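Local coordinates for Alpha/beta hydrolase fold protein (Nakamurella multipartita, PDB 4Y7D) that probably acts as a hydrolase built on the alpha/beta hydrolase fold, its natural substrate not being established, at residues G79-E84 with M224-R229; E87-L92 with G110-R115; V38-P43 with P69-T74; Y137-E142 with A218-D223; L104-G109 with A280-P285. One frame throughout, in Å; residues are numbered along the deposited sequence. Where two conformers were deposited one is given.

Contact 1. Residues G79-E84 with M224-R229; sequences GVTPDE and MDQFAR
Gln226 reaches the Val80-Pro82 segment because its CG lies anti to the carbonyl carbon (chi1 -73°) and its chain then bends at chi2 (-62°), which folds the amide against that segment. The two ends of that amide meet different neighbours. Gln226 OE1 lies 3.6 Å from both Thr81 CG2 and Pro82 CD, while Gln226 NE2 lies 3.7 Å from Val80 CG1. Farther back, Gln226 CG rests 3.6 Å from the carbonyl oxygen of Val80, which accepts a hydrogen bond from Asn222 ND2, one turn earlier on the glutamine's own helix. The amide O and N both lie against carbon atoms here, so the contact is van der Waals packing. The helix start is bonded within itself: Glu84 N donates to Thr81 OG1 at 3.0 Å, and Thr81 N donates to Glu84 OE1 at 3.0 Å. This second bond is nearly straight (171°), though it approaches from above the carboxylate plane. Such reciprocal bonding, with Thr81 as N-cap, defines a capping box. It opens helix 82-95 of this alpha/beta hydrolase fold, and Gln226, on the C-terminal part of helix 217-227, packs beside it.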
# COMPACT_ATOMS: atom_id res chain seq x y z
N GLY A 79 -8.53 -14.21 -6.97
CA GLY A 79 -8.77 -13.02 -7.75
C GLY A 79 -7.52 -12.56 -8.50
O GLY A 79 -6.58 -12.04 -7.90
N VAL A 80 -7.52 -12.76 -9.81
CA VAL A 80 -6.41 -12.33 -10.63
C VAL A 80 -6.44 -10.86 -11.03
O VAL A 80 -5.45 -10.11 -10.83
CB VAL A 80 -6.37 -13.26 -11.89
CG1 VAL A 80 -5.47 -12.72 -12.98
CG2 VAL A 80 -5.98 -14.68 -11.45
N THR A 81 -7.56 -10.38 -11.58
CA THR A 81 -7.65 -9.02 -12.06
C THR A 81 -7.92 -8.04 -10.91
O THR A 81 -8.44 -8.47 -9.87
CB THR A 81 -8.74 -8.81 -13.14
OG1 THR A 81 -10.04 -8.93 -12.56
CG2 THR A 81 -8.58 -9.79 -14.29
N PRO A 82 -7.61 -6.74 -11.12
CA PRO A 82 -8.00 -5.77 -10.10
C PRO A 82 -9.49 -5.85 -9.76
O PRO A 82 -9.85 -5.75 -8.54
CB PRO A 82 -7.59 -4.41 -10.72
CG PRO A 82 -6.42 -4.79 -11.57
CD PRO A 82 -6.70 -6.13 -12.12
N ASP A 83 -10.33 -6.03 -10.78
CA ASP A 83 -11.77 -6.14 -10.55
C ASP A 83 -12.15 -7.38 -9.75
O ASP A 83 -13.02 -7.29 -8.85
CB ASP A 83 -12.55 -6.11 -11.85
CG ASP A 83 -14.00 -5.79 -11.63
OD1 ASP A 83 -14.33 -4.63 -11.24
OD2 ASP A 83 -14.80 -6.70 -11.85
N GLU A 84 -11.50 -8.51 -10.03
CA GLU A 84 -11.70 -9.72 -9.23
C GLU A 84 -11.20 -9.57 -7.77
O GLU A 84 -11.78 -10.11 -6.86
CB GLU A 84 -11.05 -10.92 -9.87
CG GLU A 84 -11.74 -11.27 -11.17
CD GLU A 84 -10.98 -12.24 -12.07
OE1 GLU A 84 -9.77 -12.43 -11.92
OE2 GLU A 84 -11.64 -12.80 -12.93
N MSE A 224 2.24 -7.19 -12.06
CA MSE A 224 2.97 -6.53 -13.18
C MSE A 224 2.25 -6.78 -14.48
O MSE A 224 2.14 -5.90 -15.35
CB MSE A 224 4.45 -6.98 -13.23
CG MSE A 224 5.18 -6.53 -11.96
SE MSE A 224 5.29 -4.60 -11.50
CE MSE A 224 3.86 -4.39 -10.19
N ASP A 225 1.75 -7.99 -14.67
CA ASP A 225 1.03 -8.30 -15.88
C ASP A 225 -0.31 -7.54 -15.96
O ASP A 225 -0.66 -6.96 -17.01
CB ASP A 225 0.80 -9.80 -15.98
CG ASP A 225 -0.08 -10.14 -17.11
OD1 ASP A 225 0.21 -9.72 -18.22
OD2 ASP A 225 -1.08 -10.85 -16.92
N GLN A 226 -1.04 -7.51 -14.85
CA GLN A 226 -2.34 -6.88 -14.86
C GLN A 226 -2.24 -5.37 -14.99
O GLN A 226 -3.05 -4.76 -15.67
CB GLN A 226 -3.10 -7.21 -13.56
CG GLN A 226 -3.61 -8.66 -13.50
CD GLN A 226 -4.58 -8.94 -14.61
OE1 GLN A 226 -5.46 -8.15 -14.86
NE2 GLN A 226 -4.39 -10.00 -15.32
N PHE A 227 -1.28 -4.75 -14.30
CA PHE A 227 -1.21 -3.29 -14.35
C PHE A 227 -0.86 -2.80 -15.74
O PHE A 227 -1.29 -1.72 -16.14
CB PHE A 227 -0.19 -2.71 -13.35
CG PHE A 227 -0.47 -3.04 -11.90
CD1 PHE A 227 -1.64 -3.64 -11.50
CD2 PHE A 227 0.45 -2.72 -10.95
CE1 PHE A 227 -1.88 -3.92 -10.17
CE2 PHE A 227 0.24 -3.03 -9.62
CZ PHE A 227 -0.93 -3.64 -9.25
N ALA A 228 -0.08 -3.58 -16.50
CA ALA A 228 0.24 -3.28 -17.88
C ALA A 228 -0.95 -3.41 -18.84
O ALA A 228 -0.86 -3.01 -20.01
CB ALA A 228 1.41 -4.17 -18.36
N ARG A 229 -2.03 -4.04 -18.36
CA ARG A 229 -3.21 -4.27 -19.17
C ARG A 229 -4.43 -3.44 -18.78
O ARG A 229 -5.49 -3.55 -19.42
CB ARG A 229 -3.64 -5.74 -19.06
CG ARG A 229 -2.77 -6.75 -19.77
CD ARG A 229 -3.36 -8.13 -19.46
NE ARG A 229 -2.34 -9.17 -19.45
CZ ARG A 229 -1.86 -9.78 -20.55
NH1 ARG A 229 -2.29 -9.44 -21.77
NH2 ARG A 229 -0.93 -10.74 -20.43

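Contact 2. Residues E87-L92 with G110-R115; sequences ELYAAL and GPSSYR
Tyr89 points its phenol straight across to Ser112, and its ring presents an edge, not a face, to the opposing helix. Ser112 OG lies in the ring plane, 2.7 Å from Tyr89 OH, and the two hydroxyls form a hydrogen bond in which either could be the donor. The same oxygen is 3.3 Å from Tyr89 CE2, so the serine sits at the corner between the hydroxyl and the adjoining ring carbon. Ser112 CB follows behind, 3.6 Å from Tyr89 CE2. The serine torsion explains the fit: with chi1 at 59°, OG stands between the backbone N and the carbonyl carbon, facing the tyrosine. Beyond Ser112, Ser113 N also lies near the ring plane but only loosely, at 4.3 Å from Tyr89 CE2, while the Ser113 hydroxyl turns back to Gly109 O. Both bonded residues are buried, and the bond pairs their hydroxyls with each other. The CA atoms of Tyr89 and Ser113, the nearest pair, are 8.7 Å apart, a gap bridged by the long tyrosine side chain. Leu37 and Val39 of strand 35-39 pack against Tyr89, placing the bond where two helices rest on the sheet. Helices 82-95 and 110-119, which lead into and out of strand 101-106, are the crossover helices of consecutive beta-alpha-beta units, as expected of the alpha/beta hydrolase fold.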
# COMPACT_ATOMS: atom_id res chain seq x y z
N GLU A 87 -13.81 -7.73 -6.01
CA GLU A 87 -14.89 -8.67 -5.74
C GLU A 87 -14.58 -9.52 -4.54
O GLU A 87 -15.46 -9.78 -3.70
CB GLU A 87 -15.21 -9.55 -6.95
CG GLU A 87 -16.61 -10.15 -6.91
CD GLU A 87 -17.73 -9.09 -6.97
OE1 GLU A 87 -17.57 -8.05 -7.63
OE2 GLU A 87 -18.80 -9.35 -6.40
N LEU A 88 -13.32 -9.90 -4.38
CA LEU A 88 -12.88 -10.66 -3.22
C LEU A 88 -12.99 -9.86 -1.96
O LEU A 88 -13.44 -10.37 -0.96
CB LEU A 88 -11.42 -11.11 -3.39
CG LEU A 88 -10.80 -11.98 -2.30
CD1 LEU A 88 -11.50 -13.30 -2.13
CD2 LEU A 88 -9.32 -12.23 -2.57
N TYR A 89 -12.63 -8.58 -2.01
CA TYR A 89 -12.72 -7.75 -0.81
C TYR A 89 -14.17 -7.61 -0.35
O TYR A 89 -14.50 -7.64 0.85
CB TYR A 89 -12.16 -6.31 -1.03
CG TYR A 89 -10.74 -6.24 -1.56
CD1 TYR A 89 -9.83 -7.28 -1.30
CD2 TYR A 89 -10.32 -5.14 -2.29
CE1 TYR A 89 -8.52 -7.21 -1.78
CE2 TYR A 89 -9.03 -5.09 -2.82
CZ TYR A 89 -8.15 -6.11 -2.55
OH TYR A 89 -6.90 -6.11 -3.08
N ALA A 90 -15.07 -7.43 -1.30
CA ALA A 90 -16.52 -7.31 -0.94
C ALA A 90 -17.00 -8.63 -0.38
O ALA A 90 -17.80 -8.66 0.57
CB ALA A 90 -17.34 -6.92 -2.19
N ALA A 91 -16.53 -9.73 -0.96
CA ALA A 91 -16.88 -11.06 -0.43
C ALA A 91 -16.27 -11.31 0.97
O ALA A 91 -16.88 -11.96 1.82
CB ALA A 91 -16.46 -12.14 -1.41
N LEU A 92 -15.09 -10.76 1.21
CA LEU A 92 -14.49 -10.78 2.53
C LEU A 92 -15.37 -9.99 3.54
O LEU A 92 -15.64 -10.47 4.63
CB LEU A 92 -13.09 -10.18 2.46
CG LEU A 92 -12.36 -10.01 3.79
CD1 LEU A 92 -12.25 -11.25 4.65
CD2 LEU A 92 -11.00 -9.40 3.51
N GLY A 110 -3.57 0.20 -5.24
CA GLY A 110 -4.50 1.10 -5.89
C GLY A 110 -5.53 0.46 -6.78
O GLY A 110 -6.71 0.70 -6.60
N PRO A 111 -5.09 -0.34 -7.78
CA PRO A 111 -6.10 -0.74 -8.71
C PRO A 111 -7.30 -1.48 -8.16
O PRO A 111 -8.43 -1.17 -8.51
CB PRO A 111 -5.31 -1.55 -9.75
CG PRO A 111 -3.98 -0.89 -9.77
CD PRO A 111 -3.73 -0.54 -8.33
N SER A 112 -7.06 -2.47 -7.30
CA SER A 112 -8.13 -3.26 -6.72
C SER A 112 -8.96 -2.39 -5.74
O SER A 112 -10.17 -2.56 -5.63
CB SER A 112 -7.56 -4.46 -6.00
OG SER A 112 -6.64 -4.16 -4.94
N SER A 113 -8.31 -1.45 -5.09
CA SER A 113 -9.04 -0.57 -4.13
C SER A 113 -9.94 0.41 -4.91
O SER A 113 -11.12 0.64 -4.52
CB SER A 113 -8.06 0.18 -3.26
OG SER A 113 -7.25 -0.70 -2.49
N TYR A 114 -9.39 1.03 -5.97
CA TYR A 114 -10.19 1.86 -6.83
C TYR A 114 -11.37 1.08 -7.42
O TYR A 114 -12.51 1.62 -7.45
CB TYR A 114 -9.41 2.52 -7.93
CG TYR A 114 -8.48 3.62 -7.48
CD1 TYR A 114 -8.94 4.69 -6.68
CD2 TYR A 114 -7.14 3.59 -7.82
CE1 TYR A 114 -8.11 5.72 -6.33
CE2 TYR A 114 -6.27 4.64 -7.47
CZ TYR A 114 -6.75 5.69 -6.70
OH TYR A 114 -5.93 6.72 -6.35
N ARG A 115 -11.15 -0.14 -7.87
CA ARG A 115 -12.28 -0.94 -8.37
C ARG A 115 -13.37 -1.21 -7.31
O ARG A 115 -14.58 -1.26 -7.63
CB ARG A 115 -11.82 -2.25 -9.01
CG ARG A 115 -11.07 -2.11 -10.34
CD ARG A 115 -11.82 -1.26 -11.37
NE ARG A 115 -13.04 -1.94 -11.79
CZ ARG A 115 -14.07 -1.37 -12.37
NH1 ARG A 115 -14.15 -0.04 -12.51
NH2 ARG A 115 -15.09 -2.14 -12.74

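Contact 3. Residues V38-P43 with P69-T74; sequences VVHGSP and PGYFGT
Tyr71 carries the contact, facing His40 with its ring and Pro43 with its hydroxyl end. Before it, Pro69 turns away from segment 38-43, and Gly70 N bonds to Thr74 O (2.9 Å). At Tyr71 the edge of the imidazole stands over one face of the phenol ring in a T-shaped pair, planes at 87°, with His40 CE1 3.5 Å from Tyr71 CD2. His40 ND1 donates in its own ring plane to a lone pair of Gly41 O (2.8 Å), which fixes the ring's rotation. Farther out, Tyr71 CE1 lies 3.7 Å from Pro43 CB, just after a cis peptide bond, consistent with the HGXP motif that borders the oxyanion hole in related hydrolases. A type II' turn through Phe72 and Gly73 follows, closed by Thr74 N to Tyr71 O (3.2 Å). Asp223 OD2, on helix 217-227, hydrogen-bonds to both Tyr71 OH and Ser42 OG, and Phe220 of that helix packs on Tyr71 and Pro43. Backbone hydrogen bonds of Val38 with Ile64 and Val39 with Leu104 place strand 35-39 between strands 62-66 and 101-106.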
# COMPACT_ATOMS: atom_id res chain seq x y z
N VAL A 38 -7.06 -2.51 4.62
CA VAL A 38 -5.69 -2.00 4.33
C VAL A 38 -5.11 -2.89 3.22
O VAL A 38 -5.02 -4.12 3.40
CB VAL A 38 -4.83 -2.08 5.58
CG1 VAL A 38 -3.44 -1.53 5.31
CG2 VAL A 38 -5.47 -1.26 6.67
N VAL A 39 -4.72 -2.27 2.12
CA VAL A 39 -4.38 -2.98 0.88
C VAL A 39 -2.95 -2.66 0.45
O VAL A 39 -2.60 -1.53 0.04
CB VAL A 39 -5.37 -2.60 -0.22
CG1 VAL A 39 -5.14 -3.48 -1.44
CG2 VAL A 39 -6.83 -2.66 0.27
N HIS A 40 -2.10 -3.66 0.56
CA HIS A 40 -0.67 -3.54 0.28
C HIS A 40 -0.33 -3.38 -1.21
O HIS A 40 -1.10 -3.74 -2.12
CB HIS A 40 0.10 -4.75 0.91
CG HIS A 40 -0.16 -6.04 0.23
ND1 HIS A 40 0.39 -6.36 -1.00
CD2 HIS A 40 -0.86 -7.13 0.63
CE1 HIS A 40 -0.00 -7.57 -1.35
NE2 HIS A 40 -0.76 -8.06 -0.39
N GLY A 41 0.90 -2.93 -1.43
CA GLY A 41 1.44 -2.77 -2.76
C GLY A 41 2.12 -3.97 -3.37
O GLY A 41 1.83 -5.12 -3.02
N SER A 42 3.03 -3.70 -4.31
CA SER A 42 3.54 -4.73 -5.20
C SER A 42 5.06 -4.75 -5.22
O SER A 42 5.66 -3.81 -5.76
CB SER A 42 3.08 -4.46 -6.62
OG SER A 42 1.69 -4.36 -6.78
N PRO A 43 5.71 -5.78 -4.64
CA PRO A 43 5.09 -6.86 -3.86
C PRO A 43 4.72 -6.36 -2.47
O PRO A 43 4.98 -5.21 -2.12
CB PRO A 43 6.22 -7.86 -3.71
CG PRO A 43 7.43 -6.99 -3.60
CD PRO A 43 7.18 -5.87 -4.60
N PRO A 69 -4.26 -11.79 -3.55
CA PRO A 69 -4.00 -13.05 -4.27
C PRO A 69 -2.61 -13.16 -4.86
O PRO A 69 -2.15 -12.21 -5.53
CB PRO A 69 -5.08 -13.03 -5.34
CG PRO A 69 -6.25 -12.37 -4.63
CD PRO A 69 -5.60 -11.24 -3.87
N GLY A 70 -1.98 -14.32 -4.60
CA GLY A 70 -0.64 -14.59 -5.04
C GLY A 70 0.43 -14.24 -4.04
O GLY A 70 1.61 -14.53 -4.29
N TYR A 71 0.06 -13.60 -2.93
CA TYR A 71 0.96 -13.28 -1.88
C TYR A 71 0.69 -14.13 -0.65
O TYR A 71 -0.45 -14.25 -0.17
CB TYR A 71 0.82 -11.83 -1.51
CG TYR A 71 1.25 -10.91 -2.62
CD1 TYR A 71 2.59 -10.63 -2.83
CD2 TYR A 71 0.31 -10.28 -3.48
CE1 TYR A 71 2.99 -9.75 -3.80
CE2 TYR A 71 0.71 -9.40 -4.49
CZ TYR A 71 2.06 -9.12 -4.62
OH TYR A 71 2.50 -8.23 -5.56
N PHE A 72 1.77 -14.69 -0.12
CA PHE A 72 1.71 -15.58 1.02
C PHE A 72 0.59 -16.60 0.85
O PHE A 72 0.59 -17.32 -0.12
CB PHE A 72 1.62 -14.80 2.33
CG PHE A 72 2.87 -14.01 2.67
CD1 PHE A 72 4.13 -14.53 2.41
CD2 PHE A 72 2.78 -12.78 3.33
CE1 PHE A 72 5.28 -13.80 2.72
CE2 PHE A 72 3.93 -12.07 3.69
CZ PHE A 72 5.18 -12.60 3.39
N GLY A 73 -0.37 -16.66 1.80
CA GLY A 73 -1.36 -17.74 1.75
C GLY A 73 -2.60 -17.54 0.89
O GLY A 73 -3.41 -18.48 0.79
N THR A 74 -2.78 -16.36 0.30
CA THR A 74 -3.98 -16.13 -0.50
C THR A 74 -3.74 -16.68 -1.89
O THR A 74 -2.86 -16.19 -2.59
CB THR A 74 -4.40 -14.68 -0.55
OG1 THR A 74 -4.60 -14.17 0.79
CG2 THR A 74 -5.65 -14.50 -1.34

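Contact 4. Residues Y137-E142 with A218-D223; sequences YHFDGE and AGFDND
Phe139 and Phe220 supply the aromatic part of the contact, a T-shaped pair in which the edge of Phe220 points at a face of Phe139. The planes stand at 90° and the ring centroids are 5.5 Å apart. The approach is off-centre, since Phe220 CZ lies toward the rim of the Phe139 ring, 3.9 Å from both Phe139 CZ and Phe139 CE2. Each phenylalanine has its CG anti to the backbone N (chi1 171° for Phe139, 176° for Phe220), which extends the rings toward each other from backbones whose nearest CA atoms, those of Phe139 and Asp223, are 9.8 Å apart.

Within the loop, Gly141 CA lies over the opposite face of Phe139, offset toward the rim, and Glu142 CD lies at its edge. Polar bonding stays outside the ring pair. Asp223 OD2 makes a salt bridge to Arg68 NH1, and Glu142 OE1 bonds to His212, whose ring stacks on Phe220.

The loop leads from strand 124-130 into the helices between it and strand 242-247, probably the cap region, and helix 217-227 is the last of them. Only 81 Å² is buried. The contact between the segments is apolar and edge-to-face, without a hydrogen bond, so its geometry rests on ring shape and the faint polarity of the ring hydrogens, and holds for the one of two deposited Phe139 conformers described.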
# COMPACT_ATOMS: atom_id res chain seq x y z
N TYR A 137 0.07 0.95 -15.97
CA TYR A 137 1.41 1.16 -15.43
C TYR A 137 2.33 0.10 -15.93
O TYR A 137 1.96 -1.08 -15.95
CB TYR A 137 1.42 1.15 -13.92
CG TYR A 137 2.80 0.90 -13.31
CD1 TYR A 137 3.64 1.96 -12.99
CD2 TYR A 137 3.25 -0.39 -13.07
CE1 TYR A 137 4.92 1.75 -12.44
CE2 TYR A 137 4.52 -0.62 -12.54
CZ TYR A 137 5.34 0.44 -12.20
OH TYR A 137 6.58 0.18 -11.68
N HIS A 138 3.53 0.51 -16.36
CA HIS A 138 4.58 -0.42 -16.83
C HIS A 138 5.81 -0.41 -15.91
O HIS A 138 6.38 0.65 -15.62
CB HIS A 138 4.98 -0.05 -18.22
CG HIS A 138 3.90 -0.29 -19.21
ND1 HIS A 138 3.56 -1.55 -19.63
CD2 HIS A 138 3.04 0.56 -19.81
CE1 HIS A 138 2.58 -1.45 -20.51
NE2 HIS A 138 2.23 -0.18 -20.61
N PHE A 139 6.12 -1.58 -15.39
CA PHE A 139 7.27 -1.79 -14.51
C PHE A 139 8.55 -1.74 -15.34
O PHE A 139 8.63 -2.37 -16.37
CB PHE A 139 7.09 -3.17 -13.86
CG PHE A 139 8.27 -3.69 -13.06
CD1 PHE A 139 8.84 -2.94 -12.04
CD2 PHE A 139 8.78 -4.99 -13.30
CE1 PHE A 139 9.89 -3.47 -11.28
CE2 PHE A 139 9.82 -5.51 -12.56
CZ PHE A 139 10.37 -4.74 -11.54
N ASP A 140 9.52 -0.95 -14.89
CA ASP A 140 10.88 -1.05 -15.44
C ASP A 140 11.58 -2.15 -14.64
O ASP A 140 11.65 -2.10 -13.40
CB ASP A 140 11.65 0.31 -15.41
CG ASP A 140 11.26 1.22 -14.24
OD1 ASP A 140 11.19 0.74 -13.09
OD2 ASP A 140 11.05 2.43 -14.50
N GLY A 141 12.06 -3.17 -15.34
CA GLY A 141 12.70 -4.27 -14.67
C GLY A 141 13.88 -3.81 -13.83
O GLY A 141 14.20 -2.62 -13.70
N GLU A 142 14.53 -4.80 -13.26
CA GLU A 142 15.68 -4.57 -12.41
C GLU A 142 16.82 -5.26 -13.12
O GLU A 142 16.63 -6.32 -13.73
CB GLU A 142 15.43 -5.19 -11.02
CG GLU A 142 14.33 -4.48 -10.21
CD GLU A 142 13.39 -5.44 -9.46
OE1 GLU A 142 13.35 -6.62 -9.82
OE2 GLU A 142 12.69 -5.00 -8.52
N ALA A 218 4.25 -15.04 -7.13
CA ALA A 218 3.04 -15.22 -7.93
C ALA A 218 2.25 -13.95 -8.05
O ALA A 218 1.79 -13.57 -9.13
CB ALA A 218 2.17 -16.35 -7.40
N GLY A 219 2.08 -13.30 -6.90
CA GLY A 219 1.27 -12.10 -6.84
C GLY A 219 1.96 -10.92 -7.50
O GLY A 219 1.31 -10.08 -8.13
N PHE A 220 3.28 -10.86 -7.36
CA PHE A 220 4.04 -9.77 -7.96
C PHE A 220 3.99 -9.86 -9.49
O PHE A 220 3.70 -8.88 -10.16
CB PHE A 220 5.49 -9.79 -7.48
CG PHE A 220 6.33 -8.73 -8.15
CD1 PHE A 220 6.15 -7.42 -7.82
CD2 PHE A 220 7.22 -9.07 -9.17
CE1 PHE A 220 6.87 -6.41 -8.45
CE2 PHE A 220 7.98 -8.08 -9.81
CZ PHE A 220 7.81 -6.75 -9.43
N ASP A 221 4.27 -11.05 -10.04
CA ASP A 221 4.22 -11.26 -11.50
C ASP A 221 2.80 -10.99 -12.04
O ASP A 221 2.60 -10.35 -13.07
CB ASP A 221 4.60 -12.71 -11.81
CG ASP A 221 6.08 -12.97 -11.66
OD1 ASP A 221 6.85 -12.00 -11.53
OD2 ASP A 221 6.49 -14.15 -11.71
N ASN A 222 1.80 -11.44 -11.29
CA ASN A 222 0.42 -11.17 -11.66
C ASN A 222 0.11 -9.65 -11.69
O ASN A 222 -0.50 -9.13 -12.62
CB ASN A 222 -0.54 -11.84 -10.67
CG ASN A 222 -1.97 -11.60 -11.06
OD1 ASN A 222 -2.36 -11.95 -12.17
ND2 ASN A 222 -2.75 -10.98 -10.22
N ASP A 223 0.56 -8.95 -10.66
CA ASP A 223 0.32 -7.49 -10.59
C ASP A 223 1.02 -6.79 -11.78
O ASP A 223 0.45 -5.92 -12.45
CB ASP A 223 0.87 -6.89 -9.30
CG ASP A 223 0.08 -7.22 -8.06
OD1 ASP A 223 -1.06 -7.73 -8.14
OD2 ASP A 223 0.64 -6.94 -6.95

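Contact 5. Residues L104-G109 with A280-P285; sequences LCWSGG and AFWVHP
Trp106 and Trp282 form the tight part of a buried contact beside what appears to be the nucleophile elbow of the alpha/beta hydrolase fold: Ser107 adopts strained backbone angles (phi 60°, psi -125°) between strand 101-106 and helix 110-119, the Cys-Trp-Ser-Gly-Gly sequence fits the small-X-nucleophile-X-small pattern, and Ser107 OG hydrogen-bonds to His278 NE2, consistent with a nucleophile-histidine pair. Trp282 CZ3 sits over the middle of the Trp106 indole, 3.6 Å from Trp106 CD2 and 3.7 Å from Trp106 CE3. The six-membered rings, planes at 47° and centroids 4.6 Å apart, are neither stacked nor edge-to-face. With its CG anti to the backbone N, Trp106 extends from the strand to offer that face.

The Leu104 side is looser, its CD1 coming no nearer than 4.4 Å to Phe281 CE2, although Phe281 also covers a face of the Trp282 ring. Toward solvent, exposed Pro285 does not touch segment 104-109. At its other end, Trp282 NE1 hydrogen-bonds to the carbonyl oxygen of Met52 on helix 46-58.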
# COMPACT_ATOMS: atom_id res chain seq x y z
N LEU A 104 -7.76 1.97 2.96
CA LEU A 104 -6.42 2.56 2.86
C LEU A 104 -5.62 1.70 1.88
O LEU A 104 -5.38 0.51 2.15
CB LEU A 104 -5.69 2.58 4.18
CG LEU A 104 -4.23 3.01 4.18
CD1 LEU A 104 -4.16 4.49 3.84
CD2 LEU A 104 -3.54 2.74 5.48
N CYS A 105 -5.15 2.34 0.82
CA CYS A 105 -4.29 1.66 -0.15
C CYS A 105 -3.03 2.45 -0.44
O CYS A 105 -2.98 3.66 -0.27
CB CYS A 105 -5.04 1.37 -1.42
SG CYS A 105 -5.55 2.77 -2.44
N TRP A 106 -2.00 1.72 -0.90
CA TRP A 106 -0.75 2.37 -1.30
C TRP A 106 -0.25 1.65 -2.51
O TRP A 106 -0.40 0.45 -2.59
CB TRP A 106 0.23 2.25 -0.17
CG TRP A 106 1.63 2.80 -0.35
CD1 TRP A 106 2.03 3.85 -1.12
CD2 TRP A 106 2.77 2.38 0.36
NE1 TRP A 106 3.37 4.10 -0.94
CE2 TRP A 106 3.85 3.20 -0.03
CE3 TRP A 106 2.99 1.39 1.33
CZ2 TRP A 106 5.13 3.05 0.49
CZ3 TRP A 106 4.26 1.25 1.88
CH2 TRP A 106 5.32 2.06 1.44
N SER A 107 0.28 2.41 -3.49
CA SER A 107 1.09 1.85 -4.58
C SER A 107 0.31 0.83 -5.42
O SER A 107 -0.81 1.13 -5.92
CB SER A 107 2.38 1.27 -3.94
OG SER A 107 3.44 1.17 -4.88
N GLY A 108 0.83 -0.40 -5.57
CA GLY A 108 0.10 -1.45 -6.28
C GLY A 108 -1.19 -1.93 -5.61
O GLY A 108 -1.94 -2.65 -6.24
N GLY A 109 -1.52 -1.46 -4.42
CA GLY A 109 -2.87 -1.68 -3.87
C GLY A 109 -3.98 -0.81 -4.50
O GLY A 109 -5.16 -1.02 -4.25
N ALA A 280 6.60 8.73 1.73
CA ALA A 280 6.30 10.00 2.40
C ALA A 280 5.15 10.04 3.42
O ALA A 280 5.26 10.69 4.45
CB ALA A 280 6.07 11.08 1.35
N PHE A 281 4.04 9.38 3.14
CA PHE A 281 2.86 9.47 4.00
C PHE A 281 3.22 8.96 5.42
O PHE A 281 2.61 9.40 6.37
CB PHE A 281 1.73 8.66 3.37
CG PHE A 281 0.47 8.55 4.18
CD1 PHE A 281 -0.37 9.61 4.36
CD2 PHE A 281 0.08 7.32 4.73
CE1 PHE A 281 -1.57 9.46 5.03
CE2 PHE A 281 -1.10 7.19 5.45
CZ PHE A 281 -1.93 8.26 5.58
N TRP A 282 4.20 8.05 5.53
CA TRP A 282 4.67 7.55 6.80
C TRP A 282 5.95 8.17 7.30
O TRP A 282 6.12 8.24 8.53
CB TRP A 282 4.83 6.02 6.80
CG TRP A 282 3.50 5.30 6.64
CD1 TRP A 282 2.66 4.86 7.64
CD2 TRP A 282 2.87 4.94 5.40
NE1 TRP A 282 1.57 4.24 7.10
CE2 TRP A 282 1.66 4.26 5.73
CE3 TRP A 282 3.22 5.09 4.05
CZ2 TRP A 282 0.79 3.82 4.78
CZ3 TRP A 282 2.34 4.61 3.09
CH2 TRP A 282 1.14 3.97 3.47
N VAL A 283 6.84 8.59 6.43
CA VAL A 283 8.16 9.03 6.87
C VAL A 283 8.54 10.49 6.61
O VAL A 283 9.59 10.94 7.08
CB VAL A 283 9.28 8.09 6.35
CG1 VAL A 283 8.93 6.63 6.68
CG2 VAL A 283 9.58 8.31 4.86
N HIS A 284 7.71 11.25 5.90
CA HIS A 284 8.05 12.65 5.56
C HIS A 284 7.90 13.47 6.83
O HIS A 284 7.02 13.18 7.66
CB HIS A 284 7.13 13.12 4.44
CG HIS A 284 7.41 14.50 3.93
ND1 HIS A 284 7.03 15.63 4.62
CD2 HIS A 284 8.06 14.94 2.83
CE1 HIS A 284 7.43 16.71 3.97
NE2 HIS A 284 8.05 16.31 2.88
N PRO A 285 8.74 14.51 7.01
CA PRO A 285 8.67 15.26 8.28
C PRO A 285 7.37 15.99 8.55
O PRO A 285 7.11 16.30 9.66
CB PRO A 285 9.83 16.27 8.16
CG PRO A 285 10.16 16.31 6.69
CD PRO A 285 9.90 14.92 6.21

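From the N terminus, contact 3 closes first, joining the end of strand 35-39 to the loop after strand 62-66; it stands in series with the other four. Contact 1 then opens a long loop from the start of helix 82-95 to the end of helix 217-227. Within that span lie contact 2, a short closure joining helices 82-95 and 110-119, and contact 4, which spans the helices between strands 124-130 and 242-247, probably the cap region. Contact 5, from strand 101-106 to helix 280-283, crosses contacts 1 and 2 and encloses contact 4. Helix 217-227 serves contacts 1 and 4 and, through Asp223, meets contact 3. Contacts 3 and 5 share the sheet by neighbouring strands.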